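Local coordinates for protein methyltransferase 1 (Methanosarcina barkeri, PDB 2I2X) that transfers the methyl group of methanol to the cob(I)amide carried by its partner protein MtaC, the first step of methanogenesis from methanol, at residues P79-N93 / I118-R130. Residues are numbered along the deposited sequence; the frame is centred on the assembly and turned at random.
Sequences PAIILETEHVQQMSN and IKCALRHTIGDIR. With K (potassium ion), chain S.
Leu122 CD1 rests 4.0 Å from Leu83 CB, on the face of the sheet that helix 95-116 covers through Met109. Toward the N-terminal ends of the strands, Ile81 CG2 meets both Ile118 CD1 and Cys120 CB. Strands 80-86 and 119-126 are parallel neighbours in the TIM barrel, joined by a right-handed beta-alpha-beta crossover through helix 95-116. Their backbone bonds run in register from Pro79 to His87, the one from Ala121 N to Ile81 O being weak; Arg123 N to Leu83 O, at 2.8 Å, is nearly straight.

Glu84, Arg123 and Thr125 share the other face. Glu84 reaches out fully extended, CG anti to the backbone N (chi1 175°), with Arg123 CD lying alongside its CG at 3.6 Å. Thr125 OG1 donates to Glu84 OE2 on its anti side at 2.6 Å, and Lys267 forms a salt bridge with the same oxygen, while Arg123 pairs with Glu42. A glutamine in place of Glu84 would probably leave Lys267 without that carboxylate charge. At the C-terminal mouth Glu86 OE2, also hydrogen-bonded to Lys267, binds potassium together with Glu164 and Glu313. Beyond it, Ile126 CA sits over one face of the His87 ring and Met91 CB over the opposite face. Ser92 OG hydrogen-bonds to His87 ND1 and accepts a hydrogen bond from Gly127 N at 2.8 Å.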
ATOM      1  N   PRO A  79     -15.932   4.127  11.768  1.00  5.92           N
ATOM      2  CA  PRO A  79     -16.760   5.218  12.310  1.00  6.61           C
ATOM      3  C   PRO A  79     -16.234   6.656  12.093  1.00  5.92           C
ATOM      4  O   PRO A  79     -16.985   7.605  12.329  1.00  5.95           O
ATOM      5  CB  PRO A  79     -16.776   4.911  13.827  1.00  6.33           C
ATOM      6  CG  PRO A  79     -15.400   4.422  14.080  1.00  6.15           C
ATOM      7  CD  PRO A  79     -15.093   3.535  12.828  1.00  6.74           C
ATOM      8  N   ALA A  80     -14.974   6.813  11.688  1.00  5.41           N
ATOM      9  CA  ALA A  80     -14.366   8.163  11.565  1.00  5.55           C
ATOM     10  C   ALA A  80     -13.190   8.240  10.590  1.00  5.77           C
ATOM     11  O   ALA A  80     -12.489   7.257  10.327  1.00  5.76           O
ATOM     12  CB  ALA A  80     -13.946   8.703  12.935  1.00  4.60           C
ATOM     13  N   ILE A  81     -12.979   9.419  10.034  1.00  5.69           N
ATOM     14  CA  ILE A  81     -11.894   9.565   9.109  1.00  5.63           C
ATOM     15  C   ILE A  81     -11.553  11.039   8.893  1.00  5.76           C
ATOM     16  O   ILE A  81     -12.453  11.877   8.871  1.00  5.97           O
ATOM     17  CB  ILE A  81     -12.223   8.823   7.783  1.00  5.67           C
ATOM     18  CG1 ILE A  81     -10.942   8.535   6.970  1.00  6.96           C
ATOM     19  CG2 ILE A  81     -13.351   9.471   7.028  1.00  3.48           C
ATOM     20  CD1 ILE A  81     -10.647   9.550   6.017  1.00 11.38           C
ATOM     21  N   ILE A  82     -10.269  11.347   8.724  1.00  5.05           N
ATOM     22  CA  ILE A  82      -9.862  12.708   8.351  1.00  5.22           C
ATOM     23  C   ILE A  82      -9.203  12.634   6.979  1.00  5.59           C
ATOM     24  O   ILE A  82      -8.375  11.736   6.750  1.00  5.92           O
ATOM     25  CB  ILE A  82      -8.828  13.269   9.338  1.00  4.95           C
ATOM     26  CG1 ILE A  82      -9.475  13.516  10.702  1.00  4.37           C
ATOM     27  CG2 ILE A  82      -8.198  14.531   8.783  1.00  5.14           C
ATOM     28  CD1 ILE A  82      -8.472  13.670  11.868  1.00  2.45           C
ATOM     29  N   LEU A  83      -9.566  13.541   6.070  1.00  5.15           N
ATOM     30  CA  LEU A  83      -8.846  13.669   4.797  1.00  5.06           C
ATOM     31  C   LEU A  83      -7.861  14.843   4.875  1.00  5.56           C
ATOM     32  O   LEU A  83      -8.220  15.956   5.305  1.00  4.91           O
ATOM     33  CB  LEU A  83      -9.824  13.850   3.624  1.00  5.01           C
ATOM     34  CG  LEU A  83     -10.730  12.652   3.217  1.00  6.34           C
ATOM     35  CD1 LEU A  83     -12.044  12.460   4.068  1.00  2.08           C
ATOM     36  CD2 LEU A  83     -11.063  12.713   1.712  1.00  3.55           C
ATOM     37  N   GLU A  84      -6.613  14.602   4.494  1.00  6.22           N
ATOM     38  CA  GLU A  84      -5.674  15.682   4.420  1.00  7.52           C
ATOM     39  C   GLU A  84      -5.254  15.960   2.975  1.00  8.47           C
ATOM     40  O   GLU A  84      -4.648  15.097   2.315  1.00  9.12           O
ATOM     41  CB  GLU A  84      -4.439  15.458   5.307  1.00  7.53           C
ATOM     42  CG  GLU A  84      -3.399  16.602   5.105  1.00  8.50           C
ATOM     43  CD  GLU A  84      -2.084  16.425   5.813  1.00 11.43           C
ATOM     44  OE1 GLU A  84      -1.831  15.353   6.411  1.00 13.13           O
ATOM     45  OE2 GLU A  84      -1.277  17.379   5.759  1.00 12.87           O
ATOM     46  N   THR A  85      -5.536  17.178   2.515  1.00  8.56           N
ATOM     47  CA  THR A  85      -5.087  17.651   1.209  1.00  9.79           C
ATOM     48  C   THR A  85      -3.858  18.543   1.344  1.00 10.14           C
ATOM     49  O   THR A  85      -3.956  19.676   1.826  1.00 10.18           O
ATOM     50  CB  THR A  85      -6.206  18.444   0.478  1.00  9.77           C
ATOM     51  OG1 THR A  85      -7.416  17.666   0.474  1.00 12.76           O
ATOM     52  CG2 THR A  85      -5.827  18.753  -0.948  1.00  8.99           C
ATOM     53  N   GLU A  86      -2.702  18.032   0.930  1.00 10.83           N
ATOM     54  CA  GLU A  86      -1.496  18.844   0.858  1.00 12.12           C
ATOM     55  C   GLU A  86      -1.464  19.557  -0.450  1.00 12.62           C
ATOM     56  O   GLU A  86      -1.199  18.940  -1.454  1.00 13.22           O
ATOM     57  CB  GLU A  86      -0.246  17.986   0.965  1.00 11.88           C
ATOM     58  CG  GLU A  86      -0.138  17.315   2.313  1.00 15.57           C
ATOM     59  CD  GLU A  86       1.122  16.522   2.491  1.00 17.92           C
ATOM     60  OE1 GLU A  86       1.378  15.580   1.706  1.00 20.58           O
ATOM     61  OE2 GLU A  86       1.871  16.826   3.446  1.00 19.46           O
ATOM     62  N   HIS A  87      -1.687  20.866  -0.440  1.00 13.59           N
ATOM     63  CA  HIS A  87      -1.658  21.678  -1.663  1.00 14.09           C
ATOM     64  C   HIS A  87      -0.506  21.322  -2.593  1.00 15.15           C
ATOM     65  O   HIS A  87       0.625  21.279  -2.165  1.00 15.67           O
ATOM     66  CB  HIS A  87      -1.612  23.166  -1.311  1.00 12.62           C
ATOM     67  CG  HIS A  87      -2.917  23.714  -0.821  1.00 12.51           C
ATOM     68  ND1 HIS A  87      -3.232  25.054  -0.885  1.00 12.82           N
ATOM     69  CD2 HIS A  87      -4.005  23.104  -0.283  1.00 12.15           C
ATOM     70  CE1 HIS A  87      -4.444  25.249  -0.393  1.00 11.24           C
ATOM     71  NE2 HIS A  87      -4.933  24.084  -0.018  1.00 11.41           N
ATOM     72  N   VAL A  88      -0.805  21.008  -3.853  1.00 16.70           N
ATOM     73  CA  VAL A  88       0.177  21.213  -4.929  1.00 17.73           C
ATOM     74  C   VAL A  88       0.408  22.728  -5.016  1.00 18.99           C
ATOM     75  O   VAL A  88      -0.473  23.514  -4.650  1.00 19.36           O
ATOM     76  CB  VAL A  88      -0.294  20.684  -6.316  1.00 17.49           C
ATOM     77  CG1 VAL A  88      -0.475  19.178  -6.296  1.00 16.01           C
ATOM     78  CG2 VAL A  88      -1.551  21.390  -6.764  1.00 15.73           C
ATOM     79  N   GLN A  89       1.566  23.146  -5.513  1.00 20.77           N
ATOM     80  CA  GLN A  89       1.977  24.560  -5.392  1.00 21.96           C
ATOM     81  C   GLN A  89       0.929  25.497  -5.980  1.00 22.18           C
ATOM     82  O   GLN A  89       0.657  26.579  -5.419  1.00 22.88           O
ATOM     83  CB  GLN A  89       3.358  24.799  -6.015  1.00 22.25           C
ATOM     84  CG  GLN A  89       3.446  24.494  -7.529  1.00 25.97           C
ATOM     85  CD  GLN A  89       2.856  25.616  -8.421  1.00 30.67           C
ATOM     86  OE1 GLN A  89       2.713  26.786  -7.997  1.00 30.26           O
ATOM     87  NE2 GLN A  89       2.500  25.252  -9.656  1.00 30.47           N
ATOM     88  N   GLN A  90       0.316  25.064  -7.081  1.00 21.52           N
ATOM     89  CA  GLN A  90      -0.634  25.909  -7.787  1.00 21.73           C
ATOM     90  C   GLN A  90      -1.881  26.210  -6.983  1.00 20.77           C
ATOM     91  O   GLN A  90      -2.511  27.242  -7.201  1.00 20.87           O
ATOM     92  CB  GLN A  90      -0.980  25.368  -9.186  1.00 22.19           C
ATOM     93  CG  GLN A  90      -1.592  23.981  -9.215  1.00 24.98           C
ATOM     94  CD  GLN A  90      -0.617  22.896  -9.697  1.00 28.70           C
ATOM     95  OE1 GLN A  90       0.489  22.712  -9.157  1.00 29.01           O
ATOM     96  NE2 GLN A  90      -1.047  22.156 -10.714  1.00 30.17           N
ATOM     97  N   MET A  91      -2.204  25.342  -6.025  1.00 19.61           N
ATOM     98  CA  MET A  91      -3.373  25.551  -5.161  1.00 18.82           C
ATOM     99  C   MET A  91      -3.154  26.645  -4.122  1.00 18.29           C
ATOM    100  O   MET A  91      -4.111  27.175  -3.543  1.00 17.39           O
ATOM    101  CB  MET A  91      -3.747  24.261  -4.447  1.00 18.44           C
ATOM    102  CG  MET A  91      -4.371  23.235  -5.370  1.00 19.31           C
ATOM    103  SD  MET A  91      -4.358  21.573  -4.700  1.00 16.29           S
ATOM    104  CE  MET A  91      -5.437  21.758  -3.268  1.00 13.27           C
ATOM    105  N   SER A  92      -1.887  26.949  -3.869  1.00 17.70           N
ATOM    106  CA  SER A  92      -1.539  27.913  -2.854  1.00 17.92           C
ATOM    107  C   SER A  92      -1.226  29.257  -3.491  1.00 17.99           C
ATOM    108  O   SER A  92      -1.609  30.286  -2.953  1.00 17.84           O
ATOM    109  CB  SER A  92      -0.339  27.424  -2.042  1.00 17.90           C
ATOM    110  OG  SER A  92      -0.696  26.332  -1.243  1.00 16.59           O
ATOM    111  N   ASN A  93      -0.529  29.221  -4.632  1.00 18.29           N
ATOM    112  CA  ASN A  93      -0.202  30.411  -5.423  1.00 18.55           C
ATOM    113  C   ASN A  93      -1.421  31.107  -5.997  1.00 18.97           C
ATOM    114  O   ASN A  93      -1.408  32.316  -6.188  1.00 19.08           O
ATOM    115  CB  ASN A  93       0.807  30.083  -6.521  1.00 18.28           C
ATOM    116  CG  ASN A  93       2.217  29.868  -5.969  1.00 19.17           C
ATOM    117  OD1 ASN A  93       2.768  30.731  -5.281  1.00 19.47           O
ATOM    118  ND2 ASN A  93       2.793  28.704  -6.248  1.00 20.21           N
ATOM    119  N   ILE A 118     -21.114   8.983   9.550  1.00  8.89           N
ATOM    120  CA  ILE A 118     -19.688   8.856   9.732  1.00  8.23           C
ATOM    121  C   ILE A 118     -19.094  10.238  10.082  1.00  8.67           C
ATOM    122  O   ILE A 118     -19.424  11.235   9.450  1.00  7.82           O
ATOM    123  CB  ILE A 118     -19.007   8.286   8.446  1.00  8.35           C
ATOM    124  CG1 ILE A 118     -17.493   8.163   8.635  1.00  6.83           C
ATOM    125  CG2 ILE A 118     -19.362   9.120   7.190  1.00  7.77           C
ATOM    126  CD1 ILE A 118     -16.803   7.416   7.518  1.00  4.31           C
ATOM    127  N   LYS A 119     -18.251  10.282  11.115  1.00  8.74           N
ATOM    128  CA  LYS A 119     -17.585  11.499  11.540  1.00  9.18           C
ATOM    129  C   LYS A 119     -16.369  11.735  10.663  1.00  8.83           C
ATOM    130  O   LYS A 119     -15.599  10.811  10.384  1.00  9.99           O
ATOM    131  CB  LYS A 119     -17.131  11.343  12.983  1.00  9.58           C
ATOM    132  CG  LYS A 119     -18.223  10.918  13.955  1.00 11.62           C
ATOM    133  CD  LYS A 119     -17.572  10.128  15.075  1.00 15.94           C
ATOM    134  CE  LYS A 119     -18.112  10.481  16.414  1.00 18.29           C
ATOM    135  NZ  LYS A 119     -19.509  10.099  16.596  1.00 22.13           N
ATOM    136  N   CYS A 120     -16.190  12.958  10.214  1.00  8.12           N
ATOM    137  CA  CYS A 120     -15.007  13.294   9.428  1.00  7.49           C
ATOM    138  C   CYS A 120     -14.628  14.775   9.508  1.00  7.11           C
ATOM    139  O   CYS A 120     -15.437  15.615   9.922  1.00  7.81           O
ATOM    140  CB  CYS A 120     -15.254  12.912   7.987  1.00  7.13           C
ATOM    141  SG  CYS A 120     -16.801  13.562   7.430  1.00  7.38           S
ATOM    142  N   ALA A 121     -13.394  15.093   9.128  1.00  6.39           N
ATOM    143  CA  ALA A 121     -12.904  16.473   9.142  1.00  5.92           C
ATOM    144  C   ALA A 121     -11.938  16.602   7.995  1.00  6.18           C
ATOM    145  O   ALA A 121     -11.364  15.617   7.548  1.00  7.12           O
ATOM    146  CB  ALA A 121     -12.224  16.833  10.495  1.00  5.47           C
ATOM    147  N   LEU A 122     -11.806  17.806   7.474  1.00  6.52           N
ATOM    148  CA  LEU A 122     -10.944  18.035   6.350  1.00  7.52           C
ATOM    149  C   LEU A 122      -9.742  18.928   6.729  1.00  8.21           C
ATOM    150  O   LEU A 122      -9.891  20.007   7.266  1.00  9.32           O
ATOM    151  CB  LEU A 122     -11.758  18.630   5.199  1.00  7.22           C
ATOM    152  CG  LEU A 122     -10.959  19.052   3.963  1.00  7.01           C
ATOM    153  CD1 LEU A 122     -10.298  17.846   3.315  1.00  3.89           C
ATOM    154  CD2 LEU A 122     -11.816  19.831   2.978  1.00  5.46           C
ATOM    155  N   ARG A 123      -8.548  18.461   6.440  1.00  8.69           N
ATOM    156  CA  ARG A 123      -7.374  19.230   6.716  1.00  9.16           C
ATOM    157  C   ARG A 123      -6.775  19.647   5.403  1.00  9.91           C
ATOM    158  O   ARG A 123      -6.582  18.803   4.515  1.00 10.14           O
ATOM    159  CB  ARG A 123      -6.384  18.382   7.454  1.00  8.97           C
ATOM    160  CG  ARG A 123      -5.038  19.027   7.654  1.00  9.14           C
ATOM    161  CD  ARG A 123      -4.194  17.977   8.323  1.00  9.19           C
ATOM    162  NE  ARG A 123      -3.373  18.541   9.342  1.00  9.06           N
ATOM    163  CZ  ARG A 123      -3.128  17.983  10.512  1.00 10.10           C
ATOM    164  NH1 ARG A 123      -3.633  16.810  10.856  1.00  7.95           N
ATOM    165  NH2 ARG A 123      -2.346  18.636  11.350  1.00 13.76           N
ATOM    166  N   HIS A 124      -6.503  20.948   5.289  1.00  9.65           N
ATOM    167  CA  HIS A 124      -5.786  21.499   4.172  1.00  9.79           C
ATOM    168  C   HIS A 124      -4.465  21.993   4.684  1.00 10.09           C
ATOM    169  O   HIS A 124      -4.407  22.710   5.680  1.00 10.37           O
ATOM    170  CB  HIS A 124      -6.561  22.660   3.547  1.00  9.88           C
ATOM    171  CG  HIS A 124      -7.267  22.292   2.282  1.00 10.53           C
ATOM    172  ND1 HIS A 124      -8.001  21.126   2.145  1.00 11.47           N
ATOM    173  CD2 HIS A 124      -7.330  22.917   1.087  1.00  8.07           C
ATOM    174  CE1 HIS A 124      -8.501  21.066   0.925  1.00  9.09           C
ATOM    175  NE2 HIS A 124      -8.092  22.129   0.258  1.00  8.81           N
ATOM    176  N   THR A 125      -3.409  21.592   3.991  1.00 10.47           N
ATOM    177  CA  THR A 125      -2.046  21.990   4.279  1.00 10.23           C
ATOM    178  C   THR A 125      -1.566  22.886   3.127  1.00 10.67           C
ATOM    179  O   THR A 125      -1.232  22.401   2.024  1.00 10.07           O
ATOM    180  CB  THR A 125      -1.155  20.741   4.396  1.00 10.53           C
ATOM    181  OG1 THR A 125      -1.638  19.935   5.463  1.00 10.59           O
ATOM    182  CG2 THR A 125       0.338  21.102   4.640  1.00 11.21           C
ATOM    183  N   ILE A 126      -1.548  24.201   3.391  1.00 11.16           N
ATOM    184  CA  ILE A 126      -1.141  25.202   2.428  1.00 10.39           C
ATOM    185  C   ILE A 126       0.324  24.930   2.103  1.00 10.34           C
ATOM    186  O   ILE A 126       1.073  24.429   2.945  1.00  9.48           O
ATOM    187  CB  ILE A 126      -1.394  26.617   3.030  1.00 11.60           C
ATOM    188  CG1 ILE A 126      -2.882  27.000   2.920  1.00 13.46           C
ATOM    189  CG2 ILE A 126      -0.562  27.745   2.336  1.00  9.52           C
ATOM    190  CD1 ILE A 126      -3.881  25.964   3.413  1.00 13.58           C
ATOM    191  N   GLY A 127       0.725  25.189   0.866  1.00 10.46           N
ATOM    192  CA  GLY A 127       2.153  25.194   0.537  1.00 12.16           C
ATOM    193  C   GLY A 127       2.931  26.431   1.011  1.00 12.82           C
ATOM    194  O   GLY A 127       2.443  27.560   0.912  1.00 12.26           O
ATOM    195  N   ASP A 128       4.145  26.231   1.526  1.00 14.06           N
ATOM    196  CA  ASP A 128       4.981  27.379   1.874  1.00 15.56           C
ATOM    197  C   ASP A 128       5.527  27.950   0.601  1.00 16.33           C
ATOM    198  O   ASP A 128       6.574  27.541   0.122  1.00 16.56           O
ATOM    199  CB  ASP A 128       6.116  27.056   2.855  1.00 15.66           C
ATOM    200  CG  ASP A 128       6.630  28.322   3.585  1.00 16.59           C
ATOM    201  OD1 ASP A 128       6.440  29.430   3.029  1.00 13.97           O
ATOM    202  OD2 ASP A 128       7.224  28.208   4.690  1.00 14.35           O
ATOM    203  N   ILE A 129       4.784  28.896   0.047  1.00 17.43           N
ATOM    204  CA  ILE A 129       5.113  29.483  -1.240  1.00 17.94           C
ATOM    205  C   ILE A 129       6.106  30.669  -1.147  1.00 18.92           C
ATOM    206  O   ILE A 129       6.484  31.233  -2.174  1.00 19.44           O
ATOM    207  CB  ILE A 129       3.825  29.933  -1.964  1.00 17.88           C
ATOM    208  CG1 ILE A 129       3.055  30.979  -1.133  1.00 17.90           C
ATOM    209  CG2 ILE A 129       2.965  28.762  -2.254  1.00 16.65           C
ATOM    210  CD1 ILE A 129       1.936  31.706  -1.894  1.00 16.55           C
ATOM    211  N   ARG A 130       6.537  31.032   0.064  1.00 19.37           N
ATOM    212  CA  ARG A 130       7.411  32.204   0.279  1.00 20.05           C
ATOM    213  C   ARG A 130       8.861  31.979  -0.193  1.00 21.26           C
ATOM    214  O   ARG A 130       9.805  32.055   0.586  1.00 20.36           O
ATOM    215  CB  ARG A 130       7.384  32.630   1.752  1.00 19.40           C
ATOM    216  CG  ARG A 130       5.991  32.952   2.300  1.00 17.51           C
ATOM    217  CD  ARG A 130       5.991  33.080   3.820  1.00 15.85           C
ATOM    218  NE  ARG A 130       6.523  31.884   4.480  1.00 14.18           N
ATOM    219  CZ  ARG A 130       7.136  31.865   5.661  1.00 15.20           C
ATOM    220  NH1 ARG A 130       7.322  32.993   6.370  1.00 16.48           N
ATOM    221  NH2 ARG A 130       7.580  30.708   6.137  1.00 14.41           N
TER
HETATM  222  K     K S 511       4.137  16.240   3.547  0.70 23.46           K